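Local atomic coordinates of 3-oxoacyl-[acyl-carrier-protein] synthase 2 (Rickettsia rickettsii, PDB entry 4JGA), a protein that probably catalyses the condensation of malonyl-ACP with a growing acyl-ACP, the carbon-carbon bond-forming step of type II fatty acid synthesis. Residues A[303-307]-A[340-345]; A[90-95]-A[157-163]. One frame throughout, in Å; residues are numbered along the deposited sequence.

Contact 1 (A[303-307]-A[340-345])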
ATOM      1  N   TYR A 303      -7.832  17.567 -12.361  1.00 10.63           N
ATOM      2  CA  TYR A 303      -7.738  19.012 -12.269  1.00 11.20           C
ATOM      3  C   TYR A 303      -7.386  19.451 -10.862  1.00 10.90           C
ATOM      4  O   TYR A 303      -6.508  20.276 -10.669  1.00 10.85           O
ATOM      5  CB  TYR A 303      -9.066  19.668 -12.703  1.00 12.13           C
ATOM      6  CG  TYR A 303      -9.130  21.179 -12.544  1.00 13.14           C
ATOM      7  CD1 TYR A 303      -9.561  21.729 -11.366  1.00 13.53           C
ATOM      8  CD2 TYR A 303      -8.714  22.035 -13.552  1.00 13.94           C
ATOM      9  CE1 TYR A 303      -9.607  23.098 -11.195  1.00 14.42           C
ATOM     10  CE2 TYR A 303      -8.762  23.411 -13.413  1.00 14.81           C
ATOM     11  CZ  TYR A 303      -9.198  23.933 -12.214  1.00 15.29           C
ATOM     12  OH  TYR A 303      -9.288  25.289 -11.992  1.00 16.51           O
ATOM     13  N   ARG A 304      -8.091  18.908  -9.869  1.00 10.60           N
ATOM     14  CA  ARG A 304      -7.842  19.255  -8.492  1.00 10.44           C
ATOM     15  C   ARG A 304      -6.450  18.833  -8.023  1.00  9.94           C
ATOM     16  O   ARG A 304      -5.820  19.556  -7.291  1.00 10.05           O
ATOM     17  CB  ARG A 304      -8.911  18.649  -7.582  1.00 10.47           C
ATOM     18  CG  ARG A 304     -10.278  19.340  -7.698  1.00 11.05           C
ATOM     19  CD  ARG A 304     -11.366  18.534  -6.999  1.00 11.08           C
ATOM     20  NE  ARG A 304     -10.973  18.286  -5.629  1.00 10.91           N
ATOM     21  CZ  ARG A 304     -10.902  17.096  -5.046  1.00 10.63           C
ATOM     22  NH1 ARG A 304     -11.347  15.985  -5.638  1.00 10.63           N
ATOM     23  NH2 ARG A 304     -10.436  17.030  -3.806  1.00 10.33           N
ATOM     24  N   ALA A 305      -5.995  17.646  -8.397  1.00  9.57           N
ATOM     25  CA  ALA A 305      -4.666  17.210  -7.982  1.00  9.13           C
ATOM     26  C   ALA A 305      -3.584  18.184  -8.459  1.00  9.37           C
ATOM     27  O   ALA A 305      -2.696  18.551  -7.696  1.00  9.22           O
ATOM     28  CB  ALA A 305      -4.374  15.823  -8.489  1.00  8.70           C
ATOM     29  N   MET A 306      -3.671  18.586  -9.726  1.00  9.73           N
ATOM     30  CA  MET A 306      -2.739  19.563 -10.277  1.00 10.27           C
ATOM     31  C   MET A 306      -2.847  20.889  -9.531  1.00 10.65           C
ATOM     32  O   MET A 306      -1.848  21.459  -9.090  1.00 10.47           O
ATOM     33  CB  MET A 306      -2.984  19.784 -11.777  1.00 10.67           C
ATOM     34  CG  MET A 306      -2.627  18.559 -12.615  1.00 10.40           C
ATOM     35  SD  MET A 306      -2.786  18.871 -14.382  1.00 11.15           S
ATOM     36  CE  MET A 306      -4.577  18.933 -14.559  1.00 11.40           C
ATOM     37  N   ARG A 307      -4.072  21.355  -9.384  1.00 11.00           N
ATOM     38  CA  ARG A 307      -4.313  22.626  -8.750  1.00 11.87           C
ATOM     39  C   ARG A 307      -3.786  22.637  -7.319  1.00 11.51           C
ATOM     40  O   ARG A 307      -3.114  23.584  -6.906  1.00 11.83           O
ATOM     41  CB  ARG A 307      -5.806  22.943  -8.751  1.00 12.63           C
ATOM     42  CG  ARG A 307      -6.149  24.323  -8.210  1.00 13.76           C
ATOM     43  CD  ARG A 307      -7.597  24.382  -7.744  1.00 14.46           C
ATOM     44  NE  ARG A 307      -7.827  23.304  -6.767  1.00 14.40           N
ATOM     45  CZ  ARG A 307      -9.031  22.895  -6.373  1.00 14.79           C
ATOM     46  NH1 ARG A 307     -10.125  23.469  -6.845  1.00 15.67           N
ATOM     47  NH2 ARG A 307      -9.128  21.912  -5.488  1.00 14.65           N
ATOM     48  N   ALA A 340      -8.256  19.068 -18.858  1.00 13.63           N
ATOM     49  CA  ALA A 340      -7.925  19.562 -17.505  1.00 13.37           C
ATOM     50  C   ALA A 340      -6.641  20.439 -17.482  1.00 13.63           C
ATOM     51  O   ALA A 340      -6.615  21.498 -16.881  1.00 13.76           O
ATOM     52  CB  ALA A 340      -7.785  18.401 -16.516  1.00 12.53           C
ATOM     53  N   VAL A 341      -5.590  19.977 -18.160  1.00 13.86           N
ATOM     54  CA  VAL A 341      -4.362  20.752 -18.314  1.00 14.22           C
ATOM     55  C   VAL A 341      -4.589  22.110 -18.989  1.00 15.27           C
ATOM     56  O   VAL A 341      -4.168  23.154 -18.487  1.00 15.06           O
ATOM     57  CB  VAL A 341      -3.292  19.922 -19.056  1.00 14.11           C
ATOM     58  CG1 VAL A 341      -2.132  20.805 -19.494  1.00 14.62           C
ATOM     59  CG2 VAL A 341      -2.816  18.787 -18.155  1.00 13.28           C
ATOM     60  N   GLN A 342      -5.323  22.108 -20.097  1.00 16.47           N
ATOM     61  CA  GLN A 342      -5.567  23.358 -20.822  1.00 17.88           C
ATOM     62  C   GLN A 342      -6.440  24.347 -20.012  1.00 18.75           C
ATOM     63  O   GLN A 342      -6.170  25.542 -20.002  1.00 18.90           O
ATOM     64  CB  GLN A 342      -6.068  23.074 -22.253  1.00 18.55           C
ATOM     65  CG  GLN A 342      -4.932  22.462 -23.058  1.00 18.72           C
ATOM     66  CD  GLN A 342      -5.215  22.171 -24.509  1.00 19.74           C
ATOM     67  OE1 GLN A 342      -4.287  22.131 -25.316  1.00 20.36           O
ATOM     68  NE2 GLN A 342      -6.473  21.930 -24.851  1.00 20.08           N
ATOM     69  N   LYS A 343      -7.435  23.825 -19.303  1.00 19.34           N
ATOM     70  CA  LYS A 343      -8.267  24.626 -18.420  1.00 20.82           C
ATOM     71  C   LYS A 343      -7.394  25.341 -17.416  1.00 20.02           C
ATOM     72  O   LYS A 343      -7.523  26.529 -17.203  1.00 20.16           O
ATOM     73  CB  LYS A 343      -9.254  23.723 -17.660  1.00 22.55           C
ATOM     74  CG  LYS A 343     -10.399  24.442 -16.929  1.00 25.18           C
ATOM     75  CD  LYS A 343     -11.707  24.095 -17.642  1.00 27.60           C
ATOM     76  CE  LYS A 343     -12.912  24.883 -17.114  1.00 29.33           C
ATOM     77  NZ  LYS A 343     -13.037  26.206 -17.754  1.00 31.07           N
ATOM     78  N   LEU A 344      -6.479  24.596 -16.806  1.00 18.80           N
ATOM     79  CA  LEU A 344      -5.631  25.146 -15.759  1.00 18.29           C
ATOM     80  C   LEU A 344      -4.509  26.057 -16.284  1.00 18.55           C
ATOM     81  O   LEU A 344      -4.165  27.064 -15.620  1.00 18.66           O
ATOM     82  CB  LEU A 344      -5.023  23.975 -14.990  1.00 17.55           C
ATOM     83  CG  LEU A 344      -4.496  24.139 -13.591  1.00 17.09           C
ATOM     84  CD1 LEU A 344      -5.442  24.899 -12.672  1.00 17.21           C
ATOM     85  CD2 LEU A 344      -4.238  22.720 -13.065  1.00 16.45           C
ATOM     86  N   PHE A 345      -3.957  25.735 -17.462  1.00 18.11           N
ATOM     87  CA  PHE A 345      -2.721  26.375 -17.912  1.00 18.44           C
ATOM     88  C   PHE A 345      -2.805  27.256 -19.138  1.00 20.01           C
ATOM     89  O   PHE A 345      -1.957  28.134 -19.317  1.00 20.38           O
ATOM     90  CB  PHE A 345      -1.652  25.310 -18.172  1.00 17.60           C
ATOM     91  CG  PHE A 345      -1.130  24.670 -16.919  1.00 16.35           C
ATOM     92  CD1 PHE A 345      -0.166  25.315 -16.160  1.00 16.23           C
ATOM     93  CD2 PHE A 345      -1.602  23.434 -16.505  1.00 15.39           C
ATOM     94  CE1 PHE A 345       0.303  24.745 -14.995  1.00 15.68           C
ATOM     95  CE2 PHE A 345      -1.137  22.851 -15.341  1.00 14.74           C
ATOM     96  CZ  PHE A 345      -0.172  23.494 -14.588  1.00 14.78           C
TER

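Contact 2 (A[90-95]-A[157-163])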
ATOM      1  N   LYS A  90      14.433 -15.793  -5.240  1.00 18.35           N
ATOM      2  CA  LYS A  90      13.154 -16.409  -4.865  1.00 18.50           C
ATOM      3  C   LYS A  90      11.993 -15.425  -4.893  1.00 17.58           C
ATOM      4  O   LYS A  90      10.844 -15.832  -4.891  1.00 17.74           O
ATOM      5  CB  LYS A  90      13.234 -16.954  -3.445  1.00 19.27           C
ATOM      6  CG  LYS A  90      14.470 -17.771  -3.180  1.00 20.43           C
ATOM      7  CD  LYS A  90      14.411 -19.069  -3.903  1.00 21.29           C
ATOM      8  CE  LYS A  90      15.571 -19.919  -3.418  1.00 22.62           C
ATOM      9  NZ  LYS A  90      15.788 -20.964  -4.423  1.00 23.37           N
ATOM     10  N   MET A  91      12.305 -14.125  -4.857  1.00 16.73           N
ATOM     11  CA  MET A  91      11.300 -13.070  -4.820  1.00 15.96           C
ATOM     12  C   MET A  91      10.718 -12.827  -6.205  1.00 15.71           C
ATOM     13  O   MET A  91      11.324 -13.192  -7.209  1.00 16.00           O
ATOM     14  CB  MET A  91      11.924 -11.774  -4.284  1.00 15.41           C
ATOM     15  CG  MET A  91      12.704 -11.927  -2.962  1.00 15.83           C
ATOM     16  SD  MET A  91      11.758 -12.596  -1.583  1.00 16.53           S
ATOM     17  CE  MET A  91      10.880 -11.189  -1.068  1.00 15.95           C
ATOM     18  N   ASP A  92       9.520 -12.240  -6.254  1.00 15.40           N
ATOM     19  CA  ASP A  92       8.922 -11.832  -7.509  1.00 15.45           C
ATOM     20  C   ASP A  92       9.810 -10.769  -8.195  1.00 15.13           C
ATOM     21  O   ASP A  92      10.495  -9.971  -7.537  1.00 14.45           O
ATOM     22  CB  ASP A  92       7.526 -11.258  -7.294  1.00 15.42           C
ATOM     23  CG  ASP A  92       6.756 -11.092  -8.594  1.00 16.01           C
ATOM     24  OD1 ASP A  92       6.185 -12.122  -9.061  1.00 16.85           O
ATOM     25  OD2 ASP A  92       6.771  -9.969  -9.178  1.00 15.73           O
ATOM     26  N   LYS A  93       9.776 -10.768  -9.511  1.00 15.68           N
ATOM     27  CA  LYS A  93      10.510  -9.795 -10.308  1.00 15.81           C
ATOM     28  C   LYS A  93      10.232  -8.344  -9.975  1.00 14.92           C
ATOM     29  O   LYS A  93      11.129  -7.539 -10.129  1.00 14.68           O
ATOM     30  CB  LYS A  93      10.254 -10.010 -11.798  1.00 17.18           C
ATOM     31  CG  LYS A  93      11.071 -11.158 -12.333  1.00 18.25           C
ATOM     32  CD  LYS A  93      10.417 -11.805 -13.526  1.00 19.71           C
ATOM     33  CE  LYS A  93      10.477 -10.945 -14.752  1.00 20.68           C
ATOM     34  NZ  LYS A  93      11.372 -11.645 -15.702  1.00 22.07           N
ATOM     35  N   PHE A  94       9.022  -7.992  -9.516  1.00 14.45           N
ATOM     36  CA  PHE A  94       8.798  -6.599  -9.111  1.00 13.73           C
ATOM     37  C   PHE A  94       9.792  -6.231  -8.027  1.00 12.97           C
ATOM     38  O   PHE A  94      10.299  -5.123  -8.022  1.00 12.65           O
ATOM     39  CB  PHE A  94       7.350  -6.249  -8.726  1.00 13.73           C
ATOM     40  CG  PHE A  94       7.002  -6.503  -7.281  1.00 13.27           C
ATOM     41  CD1 PHE A  94       6.566  -7.756  -6.874  1.00 13.62           C
ATOM     42  CD2 PHE A  94       7.077  -5.486  -6.339  1.00 12.63           C
ATOM     43  CE1 PHE A  94       6.258  -8.012  -5.552  1.00 13.50           C
ATOM     44  CE2 PHE A  94       6.785  -5.737  -5.024  1.00 12.54           C
ATOM     45  CZ  PHE A  94       6.356  -6.995  -4.627  1.00 13.02           C
ATOM     46  N   ILE A  95      10.128  -7.180  -7.167  1.00 12.85           N
ATOM     47  CA  ILE A  95      11.101  -6.947  -6.105  1.00 12.50           C
ATOM     48  C   ILE A  95      12.533  -6.861  -6.691  1.00 12.67           C
ATOM     49  O   ILE A  95      13.322  -6.022  -6.261  1.00 12.43           O
ATOM     50  CB  ILE A  95      10.984  -7.994  -4.981  1.00 12.71           C
ATOM     51  CG1 ILE A  95       9.667  -7.750  -4.232  1.00 12.68           C
ATOM     52  CG2 ILE A  95      12.188  -7.908  -4.060  1.00 12.73           C
ATOM     53  CD1 ILE A  95       9.224  -8.855  -3.292  1.00 13.22           C
ATOM     54  N   PRO A 157       6.577 -14.261   1.502  1.00 10.00           N
ATOM     55  CA  PRO A 157       7.391 -13.027   1.346  1.00  9.73           C
ATOM     56  C   PRO A 157       7.665 -12.635  -0.121  1.00  9.88           C
ATOM     57  O   PRO A 157       7.754 -11.433  -0.460  1.00  9.91           O
ATOM     58  CB  PRO A 157       8.699 -13.359   2.121  1.00 10.08           C
ATOM     59  CG  PRO A 157       8.742 -14.851   2.211  1.00 10.63           C
ATOM     60  CD  PRO A 157       7.280 -15.270   2.312  1.00 10.46           C
ATOM     61  N   ALA A 158       7.810 -13.631  -0.990  1.00 10.15           N
ATOM     62  CA  ALA A 158       8.106 -13.365  -2.397  1.00 10.46           C
ATOM     63  C   ALA A 158       6.986 -12.627  -3.110  1.00 10.32           C
ATOM     64  O   ALA A 158       7.234 -11.972  -4.132  1.00 10.48           O
ATOM     65  CB  ALA A 158       8.378 -14.660  -3.122  1.00 10.85           C
ATOM     66  N   SER A 159       5.777 -12.749  -2.566  1.00 10.15           N
ATOM     67  CA  SER A 159       4.560 -12.200  -3.128  1.00 10.16           C
ATOM     68  C   SER A 159       4.099 -10.891  -2.454  1.00  9.81           C
ATOM     69  O   SER A 159       3.204 -10.210  -2.973  1.00 11.28           O
ATOM     70  CB  SER A 159       3.404 -13.195  -2.948  1.00 10.39           C
ATOM     71  OG  SER A 159       3.645 -14.426  -3.624  1.00 11.06           O
ATOM     72  N   LEU A 160       4.658 -10.536  -1.315  1.00  9.15           N
ATOM     73  CA  LEU A 160       4.149  -9.394  -0.564  1.00  8.61           C
ATOM     74  C   LEU A 160       4.716  -8.076  -1.062  1.00  8.19           C
ATOM     75  O   LEU A 160       5.927  -7.908  -1.166  1.00  7.81           O
ATOM     76  CB  LEU A 160       4.483  -9.549   0.908  1.00  8.61           C
ATOM     77  CG  LEU A 160       3.726 -10.578   1.727  1.00  8.74           C
ATOM     78  CD1 LEU A 160       4.291 -10.632   3.131  1.00  9.00           C
ATOM     79  CD2 LEU A 160       2.265 -10.197   1.805  1.00  8.76           C
ATOM     80  N   ILE A 161       3.826  -7.126  -1.343  1.00  7.89           N
ATOM     81  CA  ILE A 161       4.267  -5.790  -1.812  1.00  7.63           C
ATOM     82  C   ILE A 161       5.320  -5.159  -0.905  1.00  7.41           C
ATOM     83  O   ILE A 161       6.295  -4.559  -1.363  1.00  7.37           O
ATOM     84  CB  ILE A 161       3.065  -4.847  -2.082  1.00  7.56           C
ATOM     85  CG1 ILE A 161       2.332  -5.350  -3.320  1.00  7.75           C
ATOM     86  CG2 ILE A 161       3.535  -3.410  -2.322  1.00  7.49           C
ATOM     87  CD1 ILE A 161       1.037  -4.647  -3.669  1.00  7.93           C
ATOM     88  N   ASN A 162       5.149  -5.319   0.391  1.00  7.37           N
ATOM     89  CA  ASN A 162       6.008  -4.633   1.332  1.00  7.19           C
ATOM     90  C   ASN A 162       7.383  -5.268   1.510  1.00  7.43           C
ATOM     91  O   ASN A 162       8.244  -4.707   2.207  1.00  7.41           O
ATOM     92  CB  ASN A 162       5.320  -4.471   2.679  1.00  7.23           C
ATOM     93  CG  ASN A 162       5.232  -5.763   3.442  1.00  7.41           C
ATOM     94  OD1 ASN A 162       4.620  -6.742   2.988  1.00  7.69           O
ATOM     95  ND2 ASN A 162       5.809  -5.772   4.608  1.00  7.42           N
ATOM     96  N   LEU A 163       7.621  -6.398   0.858  1.00  7.44           N
ATOM     97  CA  LEU A 163       8.942  -7.004   0.957  1.00  7.82           C
ATOM     98  C   LEU A 163       9.987  -6.315   0.073  1.00  7.89           C
ATOM     99  O   LEU A 163      11.194  -6.602   0.182  1.00  8.05           O
ATOM    100  CB  LEU A 163       8.870  -8.519   0.740  1.00  8.20           C
ATOM    101  CG  LEU A 163       8.852  -9.356   2.025  1.00  8.56           C
ATOM    102  CD1 LEU A 163      10.224  -9.308   2.680  1.00  8.93           C
ATOM    103  CD2 LEU A 163       7.813  -8.895   3.021  1.00  8.61           C
TER

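Contact 1 (A[303-307]-A[340-345])
The helical segments carrying Tyr303 and Ala340 cross at -42° with their axes 10.0 Å apart, and they come closest at this pair, CA of Tyr303 lying 5.3 Å from CA of Ala340. No hydrogen bond joins them; the contact is apolar packing. Leu344 is central, splitting its two methyls between two partners. CD1 comes up obliquely to the outer part of the Tyr303 ring, 3.7 Å from CE2 of Tyr303, while CD2 presses on the stem of Met306, a tight 3.4 Å from CB of Met306. Tyr303 CG stands anti to the backbone N (chi1 175°), which carries the ring over toward Leu344; Ala340 O meets its edge, and CG of Lys343 approaches CE2 of the Tyr303 ring obliquely. In the thiolase fold of this enzyme, helix 300-312 and helix 331-345 belong to successive beta-alpha-beta crossovers and share one face of the large mixed sheet, with Met306 and Phe345 both resting on Leu416. Met306 runs past Leu344 and bends at its last torsion (chi3 -72°), so that CE turns to Ala340 CB at 3.8 Å. Its sulfur, SD, sits 3.8 Å from Val341 CG2, the two side chains crossing at about a right angle, and it also lies near the plane of the Phe345 ring, at the ring's edge, 4.4 Å from CE2 of Phe345.

Contact 2 (A[90-95]-A[157-163])
Met91 and Ala158 bring their backbones to within 4.0 Å at CA, and the Met91 side chain then reaches over Ala158 toward Pro157 and Leu163. Its CB and CG run beside a residue of its own segment, Ile95, whose CG2 is 3.9 Å from Met91 CB. Two bends follow, at chi2 (-58°) and chi3 (-79°), and they curl the chain back over the helix end at 155-159. SD thus rests against the Ala158 backbone, 3.8 Å from Ala158 CA. The terminal methyl points at a carbonyl and a leucine that lie on the same side of it: Met91 CE is 3.2 Å from Pro157 O and 3.8 Å from Leu163 CB. Ile95 CD1 joins this group, touching Leu163 CB and the carbonyl oxygen of Ala158.

One hydrogen bond ties the backbones together, from Asp92 N to Ala158 O at 3.1 Å with a fairly straight N-H (155°). Just before it, Lys90 O lies against the methyl of Ala158. Asp92 is also the N-cap of helix 93-109: its OD2 accepts from Phe94 N at 3.0 Å, on the anti side of the carboxylate and somewhat above its plane. Phe94 meets the turn of residues 160-163, a type I beta turn, with its ring edge, CZ lying 3.6 Å from Leu160 O, while Ile95 CG1 lies over one ring face, offset toward its rim.

The Asp92 carboxylate has a second task, since OD1 accepts from Met135 N at the start of helix 133-146. Helix 163-172 supplies Leu167, which packs on Met91 and Ile95, and Met292 of the second subunit packs on Met91 and Leu163. The contact joins the start of helix 93-109 to the end of helix 155-159 and the turn leading into helix 163-172, with helix 133-146 packed alongside, at the dimer interface.

In the fold
Contacts 1 and 2 lie on opposite sides of the chain's centre, about 36 Å apart between their centres, and share no helix or strand. Contact 1 belongs to the C-terminal half of the ketoacyl synthase and contact 2 to the N-terminal half. The first is partly buried: two regular helices meet chiefly through hydrocarbon and sulfur, with no hydrogen bond between them and with Lys343 at the exposed margin. The second is buried but for Lys90 and joins turns and helix ends, where backbone groups need partners; a main-chain bond and a capping carboxylate accordingly accompany the apolar packing. Both reach the second subunit, 303-307 through Arg304 on its far side, 90-95/157-163 through several residues.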